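Local coordinates for hypothetical protein Ta0108 (Thermoplasma acidophilum, PDB 1RLK) that probably catalyses the hydrolysis of peptidyl-tRNAs that drop off the ribosome, releasing an N-acyl amino acid and the tRNA, at residues Q23-R34 with I76-R84; L61-A71 with T93-P101. All coordinates share one frame; numbering follows the deposited sequence.

Overall arrangement
The protein is built as an alpha/beta/alpha sandwich around a mixed four-stranded sheet, and the two contacts sit on its two faces with their centres about 10 Å apart. In contact 1, helix 17-38 lies on the edge strand 78-82, one of the two outermost; in contact 2, helix 61-74 packs on the neighbouring strand 94-103 from the other side. Their segments alternate along the chain, in the order 23-34, 61-71, 76-84, 93-101, so the two contacts interlock and neither closes before the other begins. They also touch: Gln23 reaches Thr95, and Val77 pairs with Gly100 through the backbone. One sheet thus serves as the shared core of this PTH2-family fold.

Contact 1 (Q23-R34 with I76-R84); sequences QVAHAAVTCAIR and IVNEIVQDR. With SO4 (sulfate ion), chain B.
One face of the PTH2 alpha/beta/alpha sandwich is formed here, where residues 23-34 of helix 17-38 run roughly antiparallel (149°) to edge strand 78-82. Ala27, with only a methyl group, lets the strand come close: Val81 CG2 lies a tight 3.5 Å from Ala27 CA, while Val81 CG1 touches His26 CB and Gln23 OE1, an oxygen that is also hydrogen-bonded to Thr95 OG1. Glu79 leaves the strand with CG anti to the backbone N (chi1 -179°), then bends at chi2, laying its carboxylate carbon CD 3.4 Å from Thr30 CG2. Its OE1 takes both end nitrogens of Arg34, NH1 at 2.9 Å and NH2 at 3.0 Å, from the same face of the carboxylate; the two flat groups are 46° apart. With an alanine in place of Arg34, Glu79 OE1 is likely to lose both donors, leaving the carboxylate without its charge partner and less fixed in rotation. At the other end a sulfate, probably from the crystallisation liquor, is held by Arg84, whose NE donates to O3 at 2.7 Å, with Gln23 NE2 and the edge of the His26 ring close by. A buried apolar centre is thus flanked by charge, and the sulfate is consistent with a spot attractive to an anion.

Contact 2 (L61-A71 with T93-P101); sequences LDEIMEIKRMA and TITCIGLGP
Lys68 NZ is gripped by two partners, a salt bridge to Asp72 OD2 and a hydrogen bond to Asn78 OD1, while the start of the same side chain lies against Ile97 of strand 94-103. A lysine suits this border: its methylenes are apolar enough to pack on the strand, and its amine reaches polar groups beyond. The contact forms the second helix-on-sheet layer of the alpha/beta/alpha sandwich, with helix 61-71 running almost parallel to strand 94-100 (24°) at an axis separation of 8.7 Å.

The rest of the contact is chiefly aliphatic. Ile97 is central: its CG2 lies 3.9 Å from Ile64 CD1 and 3.8 Å from Ile67 CG2, so one strand methyl sits between residues on successive helical turns, both isoleucines sliding past Ile97 in the opposite direction. With CG1 anti to the backbone N (chi1 -178°), Ile97 sends CD1 to Lys68, against CA and CB. At the start of the helix Leu61 crosses Ile94 at about a right angle, CD1 meeting Ile94 CG2 at 3.7 Å. Branched isoleucines suit the strand and present two arms each to the helix, whereas Ala71 is small enough for the helix to fit over Leu99. Helix 104-111 meets the same layer through Leu107 and Thr111 on Leu99 and through Ile110 on Ile67. Leu99 thereby becomes a meeting point of two helices, and its CD2 touches Ile67 CG2 at 3.6 Å and Ala71 CB at 3.9 Å.

Contact 1 (Q23-R34 with I76-R84)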
loop_
_atom_site.group_PDB
_atom_site.type_symbol
_atom_site.label_atom_id
_atom_site.label_comp_id
_atom_site.label_asym_id
_atom_site.label_seq_id
_atom_site.Cartn_x
_atom_site.Cartn_y
_atom_site.Cartn_z
ATOM N N GLN A 23 6.670 -7.919 0.041
ATOM C CA GLN A 23 5.788 -7.152 0.926
ATOM C C GLN A 23 4.922 -6.207 0.131
ATOM O O GLN A 23 3.720 -6.094 0.395
ATOM C CB GLN A 23 6.576 -6.366 1.971
ATOM C CG GLN A 23 7.452 -7.221 2.876
ATOM C CD GLN A 23 6.682 -8.217 3.673
ATOM O OE1 GLN A 23 5.756 -7.853 4.405
ATOM N NE2 GLN A 23 7.058 -9.489 3.548
ATOM N N VAL A 24 5.513 -5.543 -0.867
ATOM C CA VAL A 24 4.728 -4.695 -1.779
ATOM C C VAL A 24 3.666 -5.519 -2.507
ATOM O O VAL A 24 2.510 -5.076 -2.640
ATOM C CB VAL A 24 5.641 -3.934 -2.788
ATOM C CG1 VAL A 24 4.811 -3.236 -3.851
ATOM C CG2 VAL A 24 6.496 -2.913 -2.038
ATOM N N ALA A 25 4.039 -6.725 -2.966
ATOM C CA ALA A 25 3.081 -7.629 -3.604
ATOM C C ALA A 25 1.931 -8.042 -2.667
ATOM O O ALA A 25 0.787 -8.168 -3.114
ATOM C CB ALA A 25 3.788 -8.884 -4.168
ATOM N N HIS A 26 2.229 -8.264 -1.389
ATOM C CA HIS A 26 1.190 -8.576 -0.397
ATOM C C HIS A 26 0.183 -7.436 -0.356
ATOM O O HIS A 26 -1.022 -7.681 -0.460
ATOM C CB HIS A 26 1.747 -8.768 1.013
ATOM C CG HIS A 26 2.657 -9.942 1.155
ATOM N ND1 HIS A 26 3.419 -10.163 2.281
ATOM C CD2 HIS A 26 2.929 -10.961 0.309
ATOM C CE1 HIS A 26 4.113 -11.276 2.124
ATOM N NE2 HIS A 26 3.839 -11.775 0.932
ATOM N N ALA A 27 0.675 -6.194 -0.236
ATOM C CA ALA A 27 -0.212 -5.032 -0.164
ATOM C C ALA A 27 -1.075 -4.923 -1.408
ATOM O O ALA A 27 -2.278 -4.641 -1.328
ATOM C CB ALA A 27 0.589 -3.765 0.051
ATOM N N ALA A 28 -0.462 -5.165 -2.565
ATOM C CA ALA A 28 -1.112 -4.964 -3.846
ATOM C C ALA A 28 -2.206 -5.994 -4.070
ATOM O O ALA A 28 -3.269 -5.660 -4.589
ATOM C CB ALA A 28 -0.086 -5.032 -4.979
ATOM N N VAL A 29 -1.941 -7.241 -3.677
ATOM C CA VAL A 29 -2.911 -8.317 -3.802
ATOM C C VAL A 29 -4.147 -8.056 -2.943
ATOM O O VAL A 29 -5.281 -8.147 -3.425
ATOM C CB VAL A 29 -2.272 -9.679 -3.445
ATOM C CG1 VAL A 29 -3.339 -10.754 -3.258
ATOM C CG2 VAL A 29 -1.276 -10.079 -4.551
ATOM N N THR A 30 -3.932 -7.689 -1.686
ATOM C CA THR A 30 -5.067 -7.482 -0.799
ATOM C C THR A 30 -5.895 -6.276 -1.264
ATOM O O THR A 30 -7.120 -6.351 -1.315
ATOM C CB THR A 30 -4.599 -7.310 0.640
ATOM O OG1 THR A 30 -3.916 -8.493 1.069
ATOM C CG2 THR A 30 -5.797 -7.158 1.594
ATOM N N CYS A 31 -5.229 -5.174 -1.625
ATOM C CA CYS A 31 -5.953 -3.985 -2.056
ATOM C C CYS A 31 -6.737 -4.248 -3.331
ATOM O O CYS A 31 -7.863 -3.795 -3.478
ATOM C CB CYS A 31 -4.997 -2.809 -2.243
ATOM S SG CYS A 31 -4.412 -2.122 -0.697
ATOM N N ALA A 32 -6.134 -4.991 -4.251
ATOM C CA ALA A 32 -6.737 -5.231 -5.559
ATOM C C ALA A 32 -7.997 -6.085 -5.430
ATOM O O ALA A 32 -9.011 -5.777 -6.021
ATOM C CB ALA A 32 -5.723 -5.899 -6.513
ATOM N N ILE A 33 -7.909 -7.151 -4.647
ATOM C CA ILE A 33 -9.033 -8.052 -4.426
ATOM C C ILE A 33 -10.172 -7.359 -3.679
ATOM O O ILE A 33 -11.317 -7.477 -4.079
ATOM C CB ILE A 33 -8.561 -9.350 -3.715
ATOM C CG1 ILE A 33 -7.757 -10.192 -4.714
ATOM C CG2 ILE A 33 -9.760 -10.139 -3.169
ATOM C CD1 ILE A 33 -7.209 -11.490 -4.179
ATOM N N ARG A 34 -9.866 -6.634 -2.608
ATOM C CA ARG A 34 -10.889 -5.853 -1.914
ATOM C C ARG A 34 -11.548 -4.837 -2.866
ATOM O O ARG A 34 -12.773 -4.685 -2.887
ATOM C CB ARG A 34 -10.284 -5.153 -0.697
ATOM C CG ARG A 34 -11.253 -4.216 0.020
ATOM C CD ARG A 34 -10.837 -3.804 1.406
ATOM N NE ARG A 34 -10.324 -4.922 2.204
ATOM C CZ ARG A 34 -9.157 -4.936 2.855
ATOM N NH1 ARG A 34 -8.328 -3.883 2.820
ATOM N NH2 ARG A 34 -8.807 -6.027 3.537
ATOM N N ILE A 76 -10.472 5.739 1.234
ATOM C CA ILE A 76 -9.627 5.047 0.273
ATOM C C ILE A 76 -9.286 3.662 0.809
ATOM O O ILE A 76 -8.855 3.504 1.965
ATOM C CB ILE A 76 -8.348 5.865 -0.016
ATOM C CG1 ILE A 76 -8.717 7.171 -0.744
ATOM C CG2 ILE A 76 -7.358 5.048 -0.857
ATOM C CD1 ILE A 76 -7.595 8.213 -0.799
ATOM N N VAL A 77 -9.459 2.663 -0.050
ATOM C CA VAL A 77 -9.048 1.292 0.273
ATOM C C VAL A 77 -7.585 1.266 0.656
ATOM O O VAL A 77 -6.732 1.833 -0.039
ATOM C CB VAL A 77 -9.278 0.332 -0.922
ATOM C CG1 VAL A 77 -8.624 -1.044 -0.657
ATOM C CG2 VAL A 77 -10.766 0.194 -1.212
ATOM N N ASN A 78 -7.280 0.606 1.769
ATOM C CA ASN A 78 -5.904 0.486 2.232
ATOM C C ASN A 78 -5.687 -0.769 3.043
ATOM O O ASN A 78 -6.622 -1.271 3.686
ATOM C CB ASN A 78 -5.515 1.715 3.054
ATOM C CG ASN A 78 -6.297 1.819 4.364
ATOM O OD1 ASN A 78 -5.820 1.376 5.408
ATOM N ND2 ASN A 78 -7.496 2.413 4.307
ATOM N N GLU A 79 -4.460 -1.279 3.023
ATOM C CA GLU A 79 -4.125 -2.474 3.779
ATOM C C GLU A 79 -2.745 -2.339 4.365
ATOM O O GLU A 79 -1.758 -2.194 3.627
ATOM C CB GLU A 79 -4.173 -3.708 2.877
ATOM C CG GLU A 79 -3.860 -5.008 3.596
ATOM C CD GLU A 79 -4.992 -5.508 4.486
ATOM O OE1 GLU A 79 -6.132 -4.944 4.468
ATOM O OE2 GLU A 79 -4.728 -6.503 5.181
ATOM N N ILE A 80 -2.674 -2.373 5.694
ATOM C CA ILE A 80 -1.427 -2.511 6.402
ATOM C C ILE A 80 -0.961 -3.963 6.291
ATOM O O ILE A 80 -1.727 -4.892 6.538
ATOM C CB ILE A 80 -1.602 -2.089 7.876
ATOM C CG1 ILE A 80 -1.614 -0.561 7.955
ATOM C CG2 ILE A 80 -0.492 -2.673 8.751
ATOM C CD1 ILE A 80 -2.031 -0.012 9.290
ATOM N N VAL A 81 0.302 -4.141 5.928
ATOM C CA VAL A 81 0.847 -5.451 5.679
ATOM C C VAL A 81 1.819 -5.790 6.788
ATOM O O VAL A 81 2.642 -4.961 7.173
ATOM C CB VAL A 81 1.536 -5.502 4.294
ATOM C CG1 VAL A 81 2.424 -6.742 4.167
ATOM C CG2 VAL A 81 0.482 -5.468 3.201
ATOM N N GLN A 82 1.716 -7.010 7.280
ATOM C CA GLN A 82 2.604 -7.536 8.311
ATOM C C GLN A 82 3.252 -8.818 7.805
ATOM O O GLN A 82 2.565 -9.653 7.232
ATOM C CB GLN A 82 1.813 -7.835 9.600
ATOM C CG GLN A 82 1.169 -6.593 10.230
ATOM C CD GLN A 82 0.264 -6.894 11.434
ATOM O OE1 GLN A 82 0.743 -7.241 12.517
ATOM N NE2 GLN A 82 -1.028 -6.725 11.250
ATOM N N ASP A 83 4.558 -8.978 8.026
ATOM C CA ASP A 83 5.242 -10.211 7.659
ATOM C C ASP A 83 4.947 -11.318 8.673
ATOM O O ASP A 83 4.090 -11.149 9.545
ATOM C CB ASP A 83 6.761 -9.986 7.411
ATOM C CG ASP A 83 7.561 -9.657 8.666
ATOM O OD1 ASP A 83 7.083 -9.838 9.808
ATOM O OD2 ASP A 83 8.724 -9.212 8.586
ATOM N N ARG A 84 5.624 -12.454 8.539
ATOM C CA ARG A 84 5.411 -13.582 9.448
ATOM C C ARG A 84 6.109 -13.282 10.774
ATOM O O ARG A 84 7.061 -12.514 10.836
ATOM C CB ARG A 84 5.877 -14.929 8.833
ATOM C CG ARG A 84 7.389 -15.084 8.542
ATOM C CD ARG A 84 7.784 -16.292 7.613
ATOM N NE ARG A 84 8.113 -15.896 6.226
ATOM C CZ ARG A 84 8.998 -16.510 5.424
ATOM N NH1 ARG A 84 9.645 -17.610 5.798
ATOM N NH2 ARG A 84 9.207 -16.036 4.201
HETATM S S SO4 B . 6.709 -12.962 4.795
HETATM O O1 SO4 B . 5.422 -12.286 4.983
HETATM O O2 SO4 B . 7.643 -12.074 4.115
HETATM O O3 SO4 B . 7.335 -13.288 6.070
HETATM O O4 SO4 B . 6.505 -14.167 3.992
HETATM O O HOH W 1 -9.671 -0.812 2.934
#

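Contact 2 (L61-A71 with T93-P101)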
loop_
_atom_site.group_PDB
_atom_site.type_symbol
_atom_site.label_atom_id
_atom_site.label_comp_id
_atom_site.label_asym_id
_atom_site.label_seq_id
_atom_site.Cartn_x
_atom_site.Cartn_y
_atom_site.Cartn_z
ATOM N N LEU A 61 7.241 3.585 11.355
ATOM C CA LEU A 61 5.885 3.141 11.585
ATOM C C LEU A 61 4.928 4.303 11.686
ATOM O O LEU A 61 3.825 4.256 11.163
ATOM C CB LEU A 61 5.838 2.281 12.861
ATOM C CG LEU A 61 4.507 1.570 13.090
ATOM C CD1 LEU A 61 4.115 0.778 11.855
ATOM C CD2 LEU A 61 4.653 0.658 14.310
ATOM N N ASP A 62 5.350 5.375 12.348
ATOM C CA ASP A 62 4.493 6.557 12.458
ATOM C C ASP A 62 4.009 7.059 11.101
ATOM O O ASP A 62 2.842 7.423 10.946
ATOM C CB ASP A 62 5.216 7.675 13.221
ATOM C CG ASP A 62 5.264 7.413 14.720
ATOM O OD1 ASP A 62 4.186 7.137 15.313
ATOM O OD2 ASP A 62 6.337 7.445 15.378
ATOM N N GLU A 63 4.879 7.051 10.103
ATOM C CA GLU A 63 4.466 7.499 8.766
ATOM C C GLU A 63 3.440 6.550 8.173
ATOM O O GLU A 63 2.453 6.990 7.613
ATOM C CB GLU A 63 5.659 7.622 7.808
ATOM C CG GLU A 63 6.802 8.511 8.281
ATOM C CD GLU A 63 6.391 9.949 8.518
ATOM O OE1 GLU A 63 5.408 10.414 7.900
ATOM O OE2 GLU A 63 7.069 10.616 9.340
ATOM N N ILE A 64 3.675 5.245 8.296
ATOM C CA ILE A 64 2.659 4.245 7.913
ATOM C C ILE A 64 1.292 4.563 8.530
ATOM O O ILE A 64 0.272 4.546 7.849
ATOM C CB ILE A 64 3.103 2.820 8.348
ATOM C CG1 ILE A 64 4.386 2.397 7.636
ATOM C CG2 ILE A 64 2.002 1.793 8.081
ATOM C CD1 ILE A 64 4.214 2.145 6.142
ATOM N N MET A 65 1.274 4.868 9.824
ATOM C CA MET A 65 0.010 5.080 10.535
ATOM C C MET A 65 -0.651 6.420 10.163
ATOM O O MET A 65 -1.884 6.559 10.170
ATOM C CB MET A 65 0.251 4.973 12.049
ATOM C CG MET A 65 0.773 3.598 12.497
ATOM S SD MET A 65 -0.185 2.221 11.808
ATOM C CE MET A 65 -1.744 2.562 12.398
ATOM N N GLU A 66 0.165 7.392 9.774
ATOM C CA GLU A 66 -0.345 8.672 9.293
ATOM C C GLU A 66 -1.050 8.501 7.954
ATOM O O GLU A 66 -2.097 9.068 7.725
ATOM C CB GLU A 66 0.819 9.660 9.144
ATOM C CG GLU A 66 0.398 11.053 8.733
ATOM C CD GLU A 66 -0.407 11.750 9.811
ATOM O OE1 GLU A 66 -0.280 11.381 11.006
ATOM O OE2 GLU A 66 -1.167 12.676 9.455
ATOM N N ILE A 67 -0.456 7.708 7.069
ATOM C CA ILE A 67 -1.046 7.377 5.777
ATOM C C ILE A 67 -2.397 6.679 5.985
ATOM O O ILE A 67 -3.417 7.030 5.376
ATOM C CB ILE A 67 -0.039 6.478 4.985
ATOM C CG1 ILE A 67 1.137 7.322 4.493
ATOM C CG2 ILE A 67 -0.694 5.805 3.782
ATOM C CD1 ILE A 67 2.335 6.516 4.045
ATOM N N LYS A 68 -2.385 5.681 6.872
ATOM C CA LYS A 68 -3.586 4.960 7.251
ATOM C C LYS A 68 -4.659 5.959 7.661
ATOM O O LYS A 68 -5.755 5.951 7.129
ATOM C CB LYS A 68 -3.250 3.997 8.412
ATOM C CG LYS A 68 -4.476 3.318 9.086
ATOM C CD LYS A 68 -5.038 2.272 8.200
ATOM C CE LYS A 68 -6.084 1.382 8.874
ATOM N NZ LYS A 68 -7.315 1.348 8.026
ATOM N N ARG A 69 -4.327 6.831 8.604
ATOM C CA ARG A 69 -5.280 7.846 9.083
ATOM C C ARG A 69 -5.904 8.626 7.931
ATOM O O ARG A 69 -7.129 8.794 7.867
ATOM C CB ARG A 69 -4.617 8.821 10.066
ATOM C CG ARG A 69 -5.602 9.839 10.669
ATOM C CD ARG A 69 -4.959 10.949 11.491
ATOM N NE ARG A 69 -4.087 11.818 10.695
ATOM C CZ ARG A 69 -4.505 12.703 9.786
ATOM N NH1 ARG A 69 -5.796 12.876 9.518
ATOM N NH2 ARG A 69 -3.617 13.443 9.133
ATOM N N MET A 70 -5.067 9.101 7.014
ATOM C CA MET A 70 -5.561 9.909 5.898
ATOM C C MET A 70 -6.393 9.104 4.927
ATOM O O MET A 70 -7.424 9.562 4.471
ATOM C CB MET A 70 -4.396 10.559 5.156
ATOM C CG MET A 70 -3.564 11.456 6.023
ATOM S SD MET A 70 -2.698 12.643 5.030
ATOM C CE MET A 70 -1.289 12.772 5.856
ATOM N N ALA A 71 -5.953 7.890 4.618
ATOM C CA ALA A 71 -6.690 7.036 3.705
ATOM C C ALA A 71 -8.087 6.732 4.229
ATOM O O ALA A 71 -9.053 6.821 3.494
ATOM C CB ALA A 71 -5.920 5.723 3.457
ATOM N N THR A 93 5.723 -8.094 12.027
ATOM C CA THR A 93 6.000 -6.660 11.916
ATOM C C THR A 93 5.277 -6.015 10.749
ATOM O O THR A 93 5.153 -6.632 9.684
ATOM C CB THR A 93 7.487 -6.443 11.732
ATOM O OG1 THR A 93 8.185 -7.054 12.814
ATOM C CG2 THR A 93 7.830 -4.972 11.821
ATOM N N ILE A 94 4.818 -4.774 10.959
ATOM C CA ILE A 94 4.210 -3.954 9.908
ATOM C C ILE A 94 5.322 -3.469 8.980
ATOM O O ILE A 94 6.245 -2.796 9.435
ATOM C CB ILE A 94 3.443 -2.757 10.508
ATOM C CG1 ILE A 94 2.196 -3.248 11.248
ATOM C CG2 ILE A 94 3.059 -1.781 9.425
ATOM C CD1 ILE A 94 1.433 -2.177 11.995
ATOM N N THR A 95 5.223 -3.831 7.696
ATOM C CA THR A 95 6.265 -3.564 6.693
ATOM C C THR A 95 5.891 -2.452 5.729
ATOM O O THR A 95 6.754 -1.717 5.273
ATOM C CB THR A 95 6.569 -4.843 5.860
ATOM O OG1 THR A 95 5.359 -5.405 5.310
ATOM C CG2 THR A 95 7.123 -5.925 6.735
ATOM N N CYS A 96 4.619 -2.361 5.377
ATOM C CA CYS A 96 4.167 -1.428 4.365
ATOM C C CYS A 96 2.665 -1.243 4.408
ATOM O O CYS A 96 1.972 -1.914 5.170
ATOM C CB CYS A 96 4.610 -1.916 2.980
ATOM S SG CYS A 96 3.848 -3.465 2.459
ATOM N N ILE A 97 2.154 -0.302 3.620
ATOM C CA ILE A 97 0.717 -0.105 3.490
ATOM C C ILE A 97 0.356 0.141 2.032
ATOM O O ILE A 97 0.998 0.946 1.355
ATOM C CB ILE A 97 0.217 1.043 4.402
ATOM C CG1 ILE A 97 -1.290 1.206 4.288
ATOM C CG2 ILE A 97 0.902 2.364 4.081
ATOM C CD1 ILE A 97 -1.869 2.161 5.322
ATOM N N GLY A 98 -0.639 -0.580 1.539
ATOM C CA GLY A 98 -1.160 -0.368 0.198
ATOM C C GLY A 98 -2.361 0.562 0.197
ATOM O O GLY A 98 -3.161 0.565 1.148
ATOM N N LEU A 99 -2.490 1.346 -0.865
ATOM C CA LEU A 99 -3.619 2.256 -1.056
ATOM C C LEU A 99 -4.168 2.152 -2.468
ATOM O O LEU A 99 -3.411 2.215 -3.442
ATOM C CB LEU A 99 -3.226 3.720 -0.836
ATOM C CG LEU A 99 -2.277 4.119 0.270
ATOM C CD1 LEU A 99 -1.887 5.567 0.069
ATOM C CD2 LEU A 99 -2.946 3.941 1.635
ATOM N N GLY A 100 -5.486 2.043 -2.582
ATOM C CA GLY A 100 -6.150 2.098 -3.871
ATOM C C GLY A 100 -6.463 0.726 -4.438
ATOM O O GLY A 100 -6.508 -0.253 -3.681
ATOM N N PRO A 101 -6.648 0.630 -5.753
ATOM C CA PRO A 101 -6.437 1.747 -6.686
ATOM C C PRO A 101 -7.443 2.894 -6.546
ATOM O O PRO A 101 -8.582 2.687 -6.128
ATOM C CB PRO A 101 -6.599 1.090 -8.054
ATOM C CG PRO A 101 -7.511 -0.095 -7.795
ATOM C CD PRO A 101 -7.117 -0.578 -6.449
#